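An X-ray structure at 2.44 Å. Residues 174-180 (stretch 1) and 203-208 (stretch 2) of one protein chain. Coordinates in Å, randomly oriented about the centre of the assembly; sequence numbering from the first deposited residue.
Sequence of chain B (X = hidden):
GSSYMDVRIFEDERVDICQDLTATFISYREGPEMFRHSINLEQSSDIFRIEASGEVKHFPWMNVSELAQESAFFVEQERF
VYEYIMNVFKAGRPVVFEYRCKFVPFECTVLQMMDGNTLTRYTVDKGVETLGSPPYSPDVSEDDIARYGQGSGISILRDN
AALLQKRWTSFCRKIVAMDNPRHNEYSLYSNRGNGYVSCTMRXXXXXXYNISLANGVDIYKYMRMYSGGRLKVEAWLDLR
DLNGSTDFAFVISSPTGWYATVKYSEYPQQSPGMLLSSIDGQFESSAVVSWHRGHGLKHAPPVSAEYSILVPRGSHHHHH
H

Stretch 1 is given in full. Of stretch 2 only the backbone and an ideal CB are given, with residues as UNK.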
ATOM      1  N   LYS B 174       8.488  24.168  -4.930  1.00 30.61           N
ATOM      2  CA  LYS B 174       7.972  24.385  -3.570  1.00 32.94           C
ATOM      3  C   LYS B 174       8.439  23.267  -2.622  1.00 32.39           C
ATOM      4  O   LYS B 174       8.873  23.525  -1.487  1.00 30.20           O
ATOM      5  CB  LYS B 174       6.440  24.500  -3.577  1.00 34.25           C
ATOM      6  CG  LYS B 174       5.810  24.697  -2.209  1.00 36.42           C
ATOM      7  CD  LYS B 174       6.168  26.062  -1.629  1.00 36.71           C
ATOM      8  CE  LYS B 174       5.431  26.316  -0.325  1.00 33.54           C
ATOM      9  NZ  LYS B 174       5.714  27.689   0.192  1.00 34.42           N
ATOM     10  N   ILE B 175       8.411  22.034  -3.130  1.00 33.83           N
ATOM     11  CA  ILE B 175       8.852  20.863  -2.366  1.00 33.42           C
ATOM     12  C   ILE B 175      10.340  20.924  -2.025  1.00 34.07           C
ATOM     13  O   ILE B 175      10.738  20.743  -0.859  1.00 32.56           O
ATOM     14  CB  ILE B 175       8.622  19.590  -3.150  1.00 30.54           C
ATOM     15  CG1 ILE B 175       7.122  19.312  -3.317  1.00 33.23           C
ATOM     16  CG2 ILE B 175       9.319  18.420  -2.480  1.00 28.51           C
ATOM     17  CD1 ILE B 175       6.838  18.177  -4.404  1.00 34.00           C
ATOM     18  N   VAL B 176      11.156  21.151  -3.056  1.00 30.88           N
ATOM     19  CA  VAL B 176      12.586  21.391  -2.895  1.00 29.09           C
ATOM     20  C   VAL B 176      12.816  22.509  -1.880  1.00 31.02           C
ATOM     21  O   VAL B 176      13.654  22.374  -0.997  1.00 34.90           O
ATOM     22  CB  VAL B 176      13.224  21.731  -4.254  1.00 37.13           C
ATOM     23  CG1 VAL B 176      14.494  22.547  -4.087  1.00 30.73           C
ATOM     24  CG2 VAL B 176      13.516  20.464  -5.001  1.00 39.18           C
ATOM     25  N   ALA B 177      12.024  23.581  -1.983  1.00 30.90           N
ATOM     26  CA  ALA B 177      12.148  24.763  -1.106  1.00 33.75           C
ATOM     27  C   ALA B 177      11.828  24.508   0.358  1.00 32.44           C
ATOM     28  O   ALA B 177      12.360  25.195   1.228  1.00 32.76           O
ATOM     29  CB  ALA B 177      11.267  25.950  -1.623  1.00 23.05           C
ATOM     30  N   MET B 178      10.926  23.568   0.637  1.00 32.52           N
ATOM     31  CA  MET B 178      10.488  23.368   2.025  1.00 31.70           C
ATOM     32  C   MET B 178      11.331  22.306   2.666  1.00 30.00           C
ATOM     33  O   MET B 178      11.295  22.133   3.880  1.00 36.94           O
ATOM     34  CB  MET B 178       9.036  22.906   2.109  1.00 33.49           C
ATOM     35  CG  MET B 178       8.010  23.829   1.523  1.00 40.24           C
ATOM     36  SD  MET B 178       6.352  23.320   2.013  1.00 46.83           S
ATOM     37  CE  MET B 178       6.471  21.540   1.916  1.00 40.87           C
ATOM     38  N   ASP B 179      12.070  21.577   1.837  1.00 32.12           N
ATOM     39  CA  ASP B 179      12.775  20.388   2.292  1.00 34.49           C
ATOM     40  C   ASP B 179      13.946  20.725   3.205  1.00 38.23           C
ATOM     41  O   ASP B 179      14.999  21.189   2.770  1.00 40.44           O
ATOM     42  CB  ASP B 179      13.246  19.551   1.094  1.00 34.73           C
ATOM     43  CG  ASP B 179      14.273  18.507   1.471  1.00 34.28           C
ATOM     44  OD1 ASP B 179      14.121  17.844   2.517  1.00 34.46           O
ATOM     45  OD2 ASP B 179      15.230  18.351   0.697  1.00 41.85           O
ATOM     46  N   ASN B 180      13.744  20.454   4.480  1.00 41.68           N
ATOM     47  CA  ASN B 180      14.723  20.725   5.491  1.00 38.62           C
ATOM     48  C   ASN B 180      14.690  19.596   6.505  1.00 36.47           C
ATOM     49  O   ASN B 180      13.750  19.503   7.283  1.00 35.74           O
ATOM     50  CB  ASN B 180      14.387  22.052   6.163  1.00 37.89           C
ATOM     51  CG  ASN B 180      15.412  22.454   7.196  1.00 42.10           C
ATOM     52  OD1 ASN B 180      16.070  21.605   7.818  1.00 40.39           O
ATOM     53  ND2 ASN B 180      15.556  23.756   7.392  1.00 44.63           N
ATOM     54  N   UNK B 203       6.848  14.233   8.479  1.00 34.33           N
ATOM     55  CA  UNK B 203       7.307  15.328   7.643  1.00 29.81           C
ATOM     56  C   UNK B 203       6.149  15.864   6.816  1.00 30.15           C
ATOM     57  O   UNK B 203       5.125  15.187   6.669  1.00 30.94           O
ATOM     58  CB  UNK B 203       8.455  14.877   6.737  1.00 29.81           C
ATOM     59  N   UNK B 204       6.309  17.072   6.279  1.00 32.89           N
ATOM     60  CA  UNK B 204       5.282  17.691   5.431  1.00 33.69           C
ATOM     61  C   UNK B 204       5.797  17.911   4.011  1.00 34.67           C
ATOM     62  O   UNK B 204       5.263  18.727   3.249  1.00 36.04           O
ATOM     63  CB  UNK B 204       4.826  19.022   6.032  1.00 33.69           C
ATOM     64  N   UNK B 205       6.853  17.183   3.676  1.00 32.95           N
ATOM     65  CA  UNK B 205       7.554  17.350   2.419  1.00 30.18           C
ATOM     66  C   UNK B 205       7.540  16.020   1.675  1.00 31.10           C
ATOM     67  O   UNK B 205       8.255  15.092   2.045  1.00 32.03           O
ATOM     68  CB  UNK B 205       8.985  17.842   2.646  1.00 30.18           C
ATOM     69  N   UNK B 206       6.714  15.928   0.623  1.00 33.07           N
ATOM     70  CA  UNK B 206       6.478  14.644  -0.049  1.00 30.90           C
ATOM     71  C   UNK B 206       7.612  14.174  -0.957  1.00 32.27           C
ATOM     72  O   UNK B 206       7.460  14.158  -2.191  1.00 34.11           O
ATOM     73  CB  UNK B 206       5.196  14.741  -0.878  1.00 30.90           C
ATOM     74  N   UNK B 207       8.714  13.734  -0.374  1.00 29.17           N
ATOM     75  CA  UNK B 207       9.787  13.158  -1.191  1.00 30.96           C
ATOM     76  C   UNK B 207       9.798  11.634  -1.110  1.00 30.57           C
ATOM     77  O   UNK B 207       9.262  11.040  -0.158  1.00 28.92           O
ATOM     78  CB  UNK B 207      11.144  13.711  -0.750  1.00 30.96           C
ATOM     79  N   UNK B 208      10.396  10.992  -2.112  1.00 29.75           N
ATOM     80  CA  UNK B 208      10.516   9.533  -2.080  1.00 30.49           C
ATOM     81  C   UNK B 208      11.649   9.101  -1.163  1.00 25.86           C
ATOM     82  O   UNK B 208      12.700   8.684  -1.618  1.00 31.45           O
ATOM     83  CB  UNK B 208      10.743   8.981  -3.489  1.00 30.49           C
TER

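Position 203 has an extended backbone (phi/psi -156/163), and nothing of stretch 1 lies within 5.5 Å of its ideal CB. Stretch 1 therefore sets no preference, though a beta-tolerant residue would suit the backbone. The deposited residue is T203, whose OG1 accepts a weak hydrogen bond from the backbone N of residue 205 (3.5 Å, 143°) and makes another elsewhere in the structure.

At position 204 the CA-to-CB bond points sideways, and the nearest stretch 1 atom to the ideal CB is M178 CE at 5.1 Å. Such a margin admits many side chains, polar ones included. It is Q204. Its closest approach to stretch 1 is made by the backbone: Q204 O lies 3.3 Å from M178 CE.

Position 205 is the centre of the register, its CA 6.0 Å from that of D179. CA-to-CB points toward stretch 1, and the ideal CB lies 4.5 Å from M178 CE, 4.6 Å from D179 CA and 4.9 Å from I175 O. The short distances favour a compact apolar residue, and beta-branching would fit the extended backbone (-122/106): valine, isoleucine or perhaps threonine. The residue is V205, chi1 t. CG2 meets M178 CE at 3.7 Å, while CG1 sits 3.9 Å from both I175 CG2 and D179 CB, so the two methyls spread over the last helical turn and the residue that follows it.

At position 206 CA-to-CB is sideways, with I175 CD1 5.2 Å from the ideal CB. Phi of -76° is compatible with proline, but the visible atoms would also accept a modest aliphatic side chain. The residue is P206, in the C-gamma endo pucker; its CG packs against I175 CD1 at 4.0 Å.

Position 207 points toward stretch 1 again, but its ideal CB is still 5.3 Å from I175 CG2. That gap calls for a longer apolar side chain, such as leucine, isoleucine or methionine; the nearby D179 carboxylate could also invite a polar group. L207 is found, chi1 m and chi2 t. CD2 reaches I175 CG2 at 3.8 Å and CD1 lies 3.7 Å from D179 CG, whose carboxylate oxygens are hydrogen-bonded elsewhere in the structure. The backbone bond from L207 N to V205 O (2.8 Å) spans the intervening residue.

Position 208 has no stretch 1 atom within 5.5 Å of its ideal CB, leaving the choice open; it is A208. With no hydrogen bonds between the stretches, the 328 Å² interface rests on packing.

Stretch 2 (203-208) TQVPLA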
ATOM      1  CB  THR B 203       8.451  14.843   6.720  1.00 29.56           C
ATOM      2  OG1 THR B 203       9.061  15.958   6.052  1.00 27.41           O
ATOM      3  CG2 THR B 203       7.943  13.791   5.679  1.00 29.84           C
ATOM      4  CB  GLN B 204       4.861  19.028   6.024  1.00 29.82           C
ATOM      5  CG  GLN B 204       4.162  18.926   7.389  1.00 35.76           C
ATOM      6  CD  GLN B 204       3.825  20.302   7.970  1.00 46.47           C
ATOM      7  OE1 GLN B 204       3.890  21.317   7.270  1.00 54.19           O
ATOM      8  NE2 GLN B 204       3.470  20.337   9.248  1.00 48.41           N
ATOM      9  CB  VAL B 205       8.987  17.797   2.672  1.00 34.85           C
ATOM     10  CG1 VAL B 205       9.791  17.837   1.365  1.00 31.12           C
ATOM     11  CG2 VAL B 205       8.977  19.158   3.336  1.00 27.96           C
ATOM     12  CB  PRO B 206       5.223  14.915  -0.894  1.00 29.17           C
ATOM     13  CG  PRO B 206       5.247  16.453  -1.147  1.00 32.17           C
ATOM     14  CD  PRO B 206       5.813  17.004   0.141  1.00 32.36           C
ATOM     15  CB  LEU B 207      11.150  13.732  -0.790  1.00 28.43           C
ATOM     16  CG  LEU B 207      11.340  15.209  -1.119  1.00 27.55           C
ATOM     17  CD1 LEU B 207      12.484  15.832  -0.321  1.00 25.50           C
ATOM     18  CD2 LEU B 207      11.561  15.360  -2.643  1.00 24.85           C
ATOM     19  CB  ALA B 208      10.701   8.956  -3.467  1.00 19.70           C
TER
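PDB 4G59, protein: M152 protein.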